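Succinate-semialdehyde dehydrogenase (Synechococcus sp., PDB 4ITA) catalyses the oxidation of succinic semialdehyde, probably to succinate, with NADP+ as the likely electron acceptor. Local coordinates at residues F237-S242 / E274-E279; Q17-L22 / V161-L166. All blocks are in the same frame, centred on the assembly; numbering follows the deposited sequence.

Overall arrangement
Contact 2 comes first along the chain and is complete before contact 1 opens. The two lie on opposite sides of the chain's centre, about 46 Å apart between centres and about 27 Å between nearest atoms, and share neither sheet nor helix. Contact 2 lays the end of strand 15-18 and the residues that follow it on the start of helix 162-175, which belongs to the Rossmann-like part that holds NADPH. Contact 1 joins the end of strand 235-239 to residues 274-279 of helix 274-289 in the seven-stranded sheet domain, which in this family is the catalytic one. Each contact is therefore local to one lobe of the aldehyde dehydrogenase fold, and neither touches another protein chain of the assembly.

Contact 1 of 2, residues F237-S242 / E274-E279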
ATOM      1  N   PHE A 237      22.582 -14.409   8.436  1.00  6.35           N
ATOM      2  CA  PHE A 237      22.617 -15.861   8.364  1.00  7.42           C
ATOM      3  C   PHE A 237      23.223 -16.271   9.703  1.00  7.24           C
ATOM      4  O   PHE A 237      24.438 -16.161   9.915  1.00  7.28           O
ATOM      5  CB  PHE A 237      23.493 -16.288   7.179  1.00  7.94           C
ATOM      6  CG  PHE A 237      23.396 -17.754   6.813  1.00  6.52           C
ATOM      7  CD1 PHE A 237      24.222 -18.693   7.417  1.00  7.89           C
ATOM      8  CD2 PHE A 237      22.520 -18.181   5.825  1.00  6.64           C
ATOM      9  CE1 PHE A 237      24.155 -20.030   7.051  1.00  7.39           C
ATOM     10  CE2 PHE A 237      22.440 -19.519   5.465  1.00  8.34           C
ATOM     11  CZ  PHE A 237      23.265 -20.446   6.081  1.00  7.39           C
ATOM     12  N   VAL A 238      22.358 -16.673  10.626  1.00  7.20           N
ATOM     13  CA  VAL A 238      22.738 -16.898  12.013  1.00  6.86           C
ATOM     14  C   VAL A 238      22.940 -18.381  12.250  1.00  7.34           C
ATOM     15  O   VAL A 238      22.076 -19.186  11.915  1.00  8.04           O
ATOM     16  CB  VAL A 238      21.650 -16.365  12.969  1.00  7.05           C
ATOM     17  CG1 VAL A 238      22.129 -16.478  14.400  1.00  8.24           C
ATOM     18  CG2 VAL A 238      21.301 -14.905  12.653  1.00  8.19           C
ATOM     19  N   VAL A 239      24.092 -18.746  12.810  1.00  7.17           N
ATOM     20  CA  VAL A 239      24.407 -20.151  13.034  1.00  8.56           C
ATOM     21  C   VAL A 239      24.688 -20.415  14.504  1.00  7.60           C
ATOM     22  O   VAL A 239      25.627 -19.863  15.071  1.00  8.33           O
ATOM     23  CB  VAL A 239      25.604 -20.609  12.178  1.00  7.51           C
ATOM     24  CG1 VAL A 239      25.836 -22.109  12.347  1.00  9.73           C
ATOM     25  CG2 VAL A 239      25.364 -20.277  10.710  1.00  8.70           C
ATOM     26  N   PHE A 240      23.865 -21.261  15.114  1.00  7.76           N
ATOM     27  CA  PHE A 240      23.957 -21.523  16.549  1.00  8.73           C
ATOM     28  C   PHE A 240      24.479 -22.938  16.854  1.00  9.91           C
ATOM     29  O   PHE A 240      24.599 -23.763  15.945  1.00 10.38           O
ATOM     30  CB  PHE A 240      22.622 -21.169  17.233  1.00  8.86           C
ATOM     31  CG  PHE A 240      22.655 -19.835  17.922  1.00  7.34           C
ATOM     32  CD1 PHE A 240      23.223 -18.737  17.286  1.00  7.76           C
ATOM     33  CD2 PHE A 240      22.150 -19.675  19.201  1.00  8.85           C
ATOM     34  CE1 PHE A 240      23.279 -17.510  17.909  1.00  9.11           C
ATOM     35  CE2 PHE A 240      22.206 -18.440  19.832  1.00 10.06           C
ATOM     36  CZ  PHE A 240      22.774 -17.358  19.189  1.00  9.79           C
ATOM     37  N   PRO A 241      24.828 -23.213  18.127  1.00  9.95           N
ATOM     38  CA  PRO A 241      25.590 -24.442  18.401  1.00 10.46           C
ATOM     39  C   PRO A 241      24.909 -25.773  18.062  1.00 10.63           C
ATOM     40  O   PRO A 241      25.616 -26.755  17.825  1.00 11.72           O
ATOM     41  CB  PRO A 241      25.871 -24.344  19.904  1.00 12.90           C
ATOM     42  CG  PRO A 241      25.865 -22.876  20.187  1.00 12.37           C
ATOM     43  CD  PRO A 241      24.775 -22.334  19.312  1.00  9.76           C
ATOM     44  N   SER A 242      23.582 -25.818  18.024  1.00  9.00           N
ATOM     45  CA  SER A 242      22.892 -27.064  17.707  1.00 11.21           C
ATOM     46  C   SER A 242      22.654 -27.249  16.213  1.00 10.50           C
ATOM     47  O   SER A 242      22.018 -28.214  15.798  1.00 12.17           O
ATOM     48  CB  SER A 242      21.564 -27.158  18.451  1.00 10.23           C
ATOM     49  OG  SER A 242      20.665 -26.145  18.032  1.00 11.50           O
ATOM     50  N   GLU A 274      29.846 -18.128  19.209  1.00  9.79           N
ATOM     51  CA  GLU A 274      31.262 -18.365  19.501  1.00 10.46           C
ATOM     52  C   GLU A 274      31.632 -19.841  19.667  1.00 11.42           C
ATOM     53  O   GLU A 274      32.764 -20.230  19.367  1.00 12.22           O
ATOM     54  CB  GLU A 274      31.711 -17.556  20.722  1.00 12.90           C
ATOM     55  CG  GLU A 274      30.967 -17.855  21.999  1.00 16.76           C
ATOM     56  CD  GLU A 274      31.588 -17.161  23.195  1.00 24.88           C
ATOM     57  OE1 GLU A 274      31.184 -17.475  24.333  1.00 24.70           O
ATOM     58  OE2 GLU A 274      32.483 -16.312  22.993  1.00 26.37           O
ATOM     59  N   ALA A 275      30.689 -20.665  20.112  1.00 10.14           N
ATOM     60  CA  ALA A 275      30.979 -22.079  20.342  1.00 10.63           C
ATOM     61  C   ALA A 275      31.279 -22.832  19.043  1.00 12.12           C
ATOM     62  O   ALA A 275      31.976 -23.851  19.055  1.00 15.22           O
ATOM     63  CB  ALA A 275      29.833 -22.746  21.088  1.00 14.17           C
ATOM     64  N   ILE A 276      30.746 -22.340  17.925  1.00 10.39           N
ATOM     65  CA  ILE A 276      30.949 -23.010  16.643  1.00  9.96           C
ATOM     66  C   ILE A 276      31.639 -22.139  15.606  1.00  8.42           C
ATOM     67  O   ILE A 276      31.859 -22.574  14.474  1.00 10.49           O
ATOM     68  CB  ILE A 276      29.613 -23.600  16.075  1.00  8.85           C
ATOM     69  CG1 ILE A 276      28.501 -22.537  15.984  1.00 10.25           C
ATOM     70  CG2 ILE A 276      29.144 -24.758  16.947  1.00 11.85           C
ATOM     71  CD1 ILE A 276      28.599 -21.562  14.814  1.00 10.90           C
ATOM     72  N   ALA A 277      31.981 -20.918  15.985  1.00  9.27           N
ATOM     73  CA  ALA A 277      32.466 -19.938  15.015  1.00  8.67           C
ATOM     74  C   ALA A 277      33.760 -20.344  14.317  1.00 12.21           C
ATOM     75  O   ALA A 277      33.909 -20.137  13.110  1.00 11.83           O
ATOM     76  CB  ALA A 277      32.630 -18.587  15.671  1.00 10.41           C
ATOM     77  N   ALA A 278      34.706 -20.908  15.063  1.00 11.98           N
ATOM     78  CA  ALA A 278      35.983 -21.296  14.468  1.00 12.88           C
ATOM     79  C   ALA A 278      35.789 -22.357  13.390  1.00 11.03           C
ATOM     80  O   ALA A 278      36.308 -22.222  12.280  1.00 11.10           O
ATOM     81  CB  ALA A 278      36.953 -21.783  15.537  1.00 13.01           C
ATOM     82  N   GLU A 279      35.031 -23.401  13.711  1.00 11.50           N
ATOM     83  CA  GLU A 279      34.783 -24.485  12.767  1.00 11.77           C
ATOM     84  C   GLU A 279      33.984 -24.003  11.556  1.00 11.70           C
ATOM     85  O   GLU A 279      34.338 -24.293  10.410  1.00 10.98           O
ATOM     86  CB  GLU A 279      34.053 -25.650  13.442  1.00 11.52           C
ATOM     87  CG  GLU A 279      33.739 -26.789  12.487  1.00 14.23           C
ATOM     88  CD  GLU A 279      33.015 -27.945  13.146  1.00 15.92           C
ATOM     89  OE1 GLU A 279      32.909 -27.948  14.390  1.00 16.31           O
ATOM     90  OE2 GLU A 279      32.547 -28.844  12.414  1.00 16.79           O
TER
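The carbonyl oxygen of Val239 is approached by two carbons of Ile276: CD1 of Ile276 stands 3.4 Å from Val239 O, and CG1 of Ile276 lies 4.0 Å from that same oxygen. These are van der Waals contacts. Ile276 CG1 sits between its own backbone N and carbonyl carbon (chi1 54°), the crowded position, and from there CD1 continues to Val239 CG1 at 3.7 Å, the two side chains crossing at about a right angle. The other branch, Ile276 CG2, rests against the start of the turn, 3.9 Å from Pro241 CA. One residue earlier, Ala275 CB meets Pro241 CG at 4.1 Å, near the surface, while Ala275 N is hydrogen-bonded to His273 ND1. An alanine in place of Ile276 would probably open a gap beside Val239 and Pro241, since both branches that fill it would be gone. Leu245 of helix 245-257 touches Val239 and Ile276 alike. That helix makes the beta-alpha-beta crossover from strand 235-239 to its parallel neighbour 267-273, whose chain continues into helix 274-289. With 178 Å² buried and no polar bond between the segments, apolar contacts, with one methyl against a carbonyl oxygen, carry this joint, so it probably rests on shape and partial exclusion of water.

Contact 2 of 2, residues Q17-L22 / V161-L166; sequences QRFKAL and VPQCAL
The first torsion of Phe19 (chi1 -60°) places CG anti to its own carbonyl carbon and beside its backbone N, and Pro162 CB lies over one face of the ring that follows. Gln163 adopts the same first torsion (chi1 -63°), bringing its CG to 3.9 Å from Phe19 CZ. The evidence for a CH-pi contact is direct: Pro162 CB is 3.9 Å from the centroid of the Phe19 ring and 20° off the ring normal. Pro162 CG lies nearer the rim on the CD2-CE2 side, 3.4 Å from Phe19 CE2 and 3.5 Å from Phe19 CD2. One helical turn further on, Leu166 CD1 comes to 3.8 Å from Phe19 CE1, the two side chains running antiparallel past one another. Pro162, Gln163 and Leu166 thus form one patch along the start of the helix, and a single phenyl ring touches all three. The amides are less engaged with each other. Gln17 OE1 stays 3.8 Å from Gln163 NE2, too far for a hydrogen bond, and NE2 is hydrogen-bonded to Thr7 OG1 instead. Val161 occupies the N-cap, and its carbonyl accepts Ala165 N. Glu74 of the flanking helix 64-75 takes Gln163 N and Cys164 N, one through each carboxylate oxygen, where a negative charge would probably be favoured by the N-terminal end of the helix dipole. Backbone bonds tie Gln17 to Thr7 and Phe19 to Ile5, so the ring is presented from the hairpin of strands 6-8 and 15-18. The Pro162 side chain is about 9 Å from the bound NADPH, so the contact lies near the cofactor site without touching it, and helix 162-175 connects the parallel strands 152-156 and 182-185 of the cofactor-binding sheet.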
ATOM      1  N   GLN A  17      25.220  -4.242 -28.558  1.00 16.75           N
ATOM      2  CA  GLN A  17      24.107  -3.647 -29.282  1.00 16.95           C
ATOM      3  C   GLN A  17      23.585  -2.450 -28.510  1.00 17.79           C
ATOM      4  O   GLN A  17      23.488  -2.492 -27.285  1.00 16.16           O
ATOM      5  CB  GLN A  17      22.987  -4.666 -29.481  1.00 18.32           C
ATOM      6  CG  GLN A  17      21.859  -4.173 -30.383  1.00 20.68           C
ATOM      7  CD  GLN A  17      20.866  -5.262 -30.726  1.00 27.95           C
ATOM      8  OE1 GLN A  17      21.075  -6.435 -30.409  1.00 32.13           O
ATOM      9  NE2 GLN A  17      19.774  -4.880 -31.383  1.00 27.35           N
ATOM     10  N   ARG A  18      23.263  -1.378 -29.226  1.00 18.59           N
ATOM     11  CA  ARG A  18      22.659  -0.208 -28.607  1.00 16.42           C
ATOM     12  C   ARG A  18      21.232  -0.033 -29.078  1.00 15.70           C
ATOM     13  O   ARG A  18      20.863  -0.475 -30.171  1.00 18.45           O
ATOM     14  CB  ARG A  18      23.433   1.058 -28.940  1.00 16.55           C
ATOM     15  CG  ARG A  18      24.923   0.916 -28.858  1.00 25.56           C
ATOM     16  CD  ARG A  18      25.577   2.232 -29.220  1.00 30.17           C
ATOM     17  NE  ARG A  18      25.383   3.225 -28.168  1.00 38.22           N
ATOM     18  CZ  ARG A  18      26.300   3.516 -27.253  1.00 42.05           C
ATOM     19  NH1 ARG A  18      27.471   2.895 -27.273  1.00 40.79           N
ATOM     20  NH2 ARG A  18      26.052   4.429 -26.323  1.00 47.12           N
ATOM     21  N   PHE A  19      20.437   0.624 -28.242  1.00 12.81           N
ATOM     22  CA  PHE A  19      19.022   0.823 -28.515  1.00 12.73           C
ATOM     23  C   PHE A  19      18.649   2.284 -28.331  1.00 12.48           C
ATOM     24  O   PHE A  19      19.149   2.960 -27.430  1.00 14.37           O
ATOM     25  CB  PHE A  19      18.172  -0.065 -27.596  1.00 12.62           C
ATOM     26  CG  PHE A  19      18.439  -1.537 -27.759  1.00 12.66           C
ATOM     27  CD1 PHE A  19      17.582  -2.336 -28.501  1.00 15.00           C
ATOM     28  CD2 PHE A  19      19.548  -2.125 -27.167  1.00 12.87           C
ATOM     29  CE1 PHE A  19      17.834  -3.696 -28.654  1.00 14.42           C
ATOM     30  CE2 PHE A  19      19.807  -3.477 -27.324  1.00 14.13           C
ATOM     31  CZ  PHE A  19      18.950  -4.261 -28.062  1.00 15.01           C
ATOM     32  N   LYS A  20      17.777   2.770 -29.208  1.00 13.97           N
ATOM     33  CA  LYS A  20      17.251   4.119 -29.110  1.00 14.74           C
ATOM     34  C   LYS A  20      16.183   4.147 -28.021  1.00 12.19           C
ATOM     35  O   LYS A  20      15.296   3.296 -27.990  1.00 15.98           O
ATOM     36  CB  LYS A  20      16.642   4.536 -30.454  1.00 16.95           C
ATOM     37  CG  LYS A  20      16.367   6.027 -30.613  1.00 22.02           C
ATOM     38  CD  LYS A  20      15.891   6.351 -32.034  1.00 24.70           C
ATOM     39  CE  LYS A  20      15.775   7.852 -32.269  1.00 30.37           C
ATOM     40  NZ  LYS A  20      14.755   8.484 -31.381  1.00 28.91           N
ATOM     41  N   ALA A  21      16.282   5.112 -27.120  1.00 10.53           N
ATOM     42  CA  ALA A  21      15.249   5.306 -26.116  1.00  9.63           C
ATOM     43  C   ALA A  21      14.005   5.876 -26.774  1.00  9.31           C
ATOM     44  O   ALA A  21      14.090   6.618 -27.755  1.00 10.89           O
ATOM     45  CB  ALA A  21      15.739   6.236 -25.024  1.00 10.61           C
ATOM     46  N   LEU A  22      12.844   5.533 -26.237  1.00  7.60           N
ATOM     47  CA  LEU A  22      11.600   6.135 -26.701  1.00  7.85           C
ATOM     48  C   LEU A  22      11.584   7.622 -26.401  1.00  7.91           C
ATOM     49  O   LEU A  22      12.145   8.071 -25.400  1.00  8.15           O
ATOM     50  CB  LEU A  22      10.407   5.509 -25.985  1.00  6.86           C
ATOM     51  CG  LEU A  22      10.165   4.015 -26.171  1.00  8.21           C
ATOM     52  CD1 LEU A  22       8.903   3.630 -25.419  1.00  9.01           C
ATOM     53  CD2 LEU A  22      10.076   3.635 -27.653  1.00  9.24           C
ATOM     54  N   VAL A 161      19.640  -4.429 -19.610  1.00  7.46           N
ATOM     55  CA  VAL A 161      19.010  -5.671 -20.081  1.00  8.22           C
ATOM     56  C   VAL A 161      17.900  -5.465 -21.130  1.00  6.95           C
ATOM     57  O   VAL A 161      16.816  -6.055 -21.023  1.00  7.62           O
ATOM     58  CB  VAL A 161      18.529  -6.579 -18.903  1.00  7.10           C
ATOM     59  CG1 VAL A 161      19.715  -7.072 -18.096  1.00  7.37           C
ATOM     60  CG2 VAL A 161      17.540  -5.848 -18.002  1.00  8.45           C
ATOM     61  N   PRO A 162      18.176  -4.656 -22.172  1.00  7.15           N
ATOM     62  CA  PRO A 162      17.132  -4.416 -23.176  1.00  6.71           C
ATOM     63  C   PRO A 162      16.697  -5.683 -23.916  1.00  7.01           C
ATOM     64  O   PRO A 162      15.514  -5.819 -24.216  1.00  7.68           O
ATOM     65  CB  PRO A 162      17.795  -3.411 -24.136  1.00  7.67           C
ATOM     66  CG  PRO A 162      19.249  -3.660 -23.992  1.00  8.01           C
ATOM     67  CD  PRO A 162      19.443  -4.000 -22.546  1.00  8.32           C
ATOM     68  N   GLN A 163      17.615  -6.597 -24.213  1.00  6.81           N
ATOM     69  CA  GLN A 163      17.205  -7.822 -24.894  1.00  7.19           C
ATOM     70  C   GLN A 163      16.315  -8.702 -24.023  1.00  7.37           C
ATOM     71  O   GLN A 163      15.373  -9.317 -24.521  1.00  7.11           O
ATOM     72  CB  GLN A 163      18.406  -8.610 -25.415  1.00  7.95           C
ATOM     73  CG  GLN A 163      19.205  -7.867 -26.472  1.00 10.74           C
ATOM     74  CD  GLN A 163      20.293  -8.732 -27.067  1.00 14.55           C
ATOM     75  OE1 GLN A 163      20.032  -9.844 -27.534  1.00 17.26           O
ATOM     76  NE2 GLN A 163      21.524  -8.235 -27.042  1.00 17.35           N
ATOM     77  N   CYS A 164      16.594  -8.756 -22.724  1.00  6.25           N
ATOM     78  CA  CYS A 164      15.709  -9.476 -21.812  1.00  6.09           C
ATOM     79  C   CYS A 164      14.329  -8.839 -21.795  1.00  5.70           C
ATOM     80  O   CYS A 164      13.314  -9.529 -21.877  1.00  7.09           O
ATOM     81  CB  CYS A 164      16.276  -9.507 -20.388  1.00  7.04           C
ATOM     82  SG  CYS A 164      17.757 -10.521 -20.176  1.00  8.15           S
ATOM     83  N   ALA A 165      14.310  -7.516 -21.706  1.00  6.31           N
ATOM     84  CA  ALA A 165      13.055  -6.781 -21.664  1.00  6.16           C
ATOM     85  C   ALA A 165      12.221  -7.010 -22.934  1.00  6.98           C
ATOM     86  O   ALA A 165      11.010  -7.244 -22.865  1.00  7.63           O
ATOM     87  CB  ALA A 165      13.327  -5.312 -21.438  1.00  7.73           C
ATOM     88  N   LEU A 166      12.869  -6.965 -24.095  1.00  6.73           N
ATOM     89  CA  LEU A 166      12.169  -7.224 -25.352  1.00  6.94           C
ATOM     90  C   LEU A 166      11.710  -8.679 -25.445  1.00  7.84           C
ATOM     91  O   LEU A 166      10.627  -8.965 -25.950  1.00  7.65           O
ATOM     92  CB  LEU A 166      13.052  -6.857 -26.540  1.00  8.06           C
ATOM     93  CG  LEU A 166      13.364  -5.367 -26.643  1.00  8.60           C
ATOM     94  CD1 LEU A 166      14.480  -5.121 -27.650  1.00 11.59           C
ATOM     95  CD2 LEU A 166      12.112  -4.577 -27.004  1.00  9.66           C
TER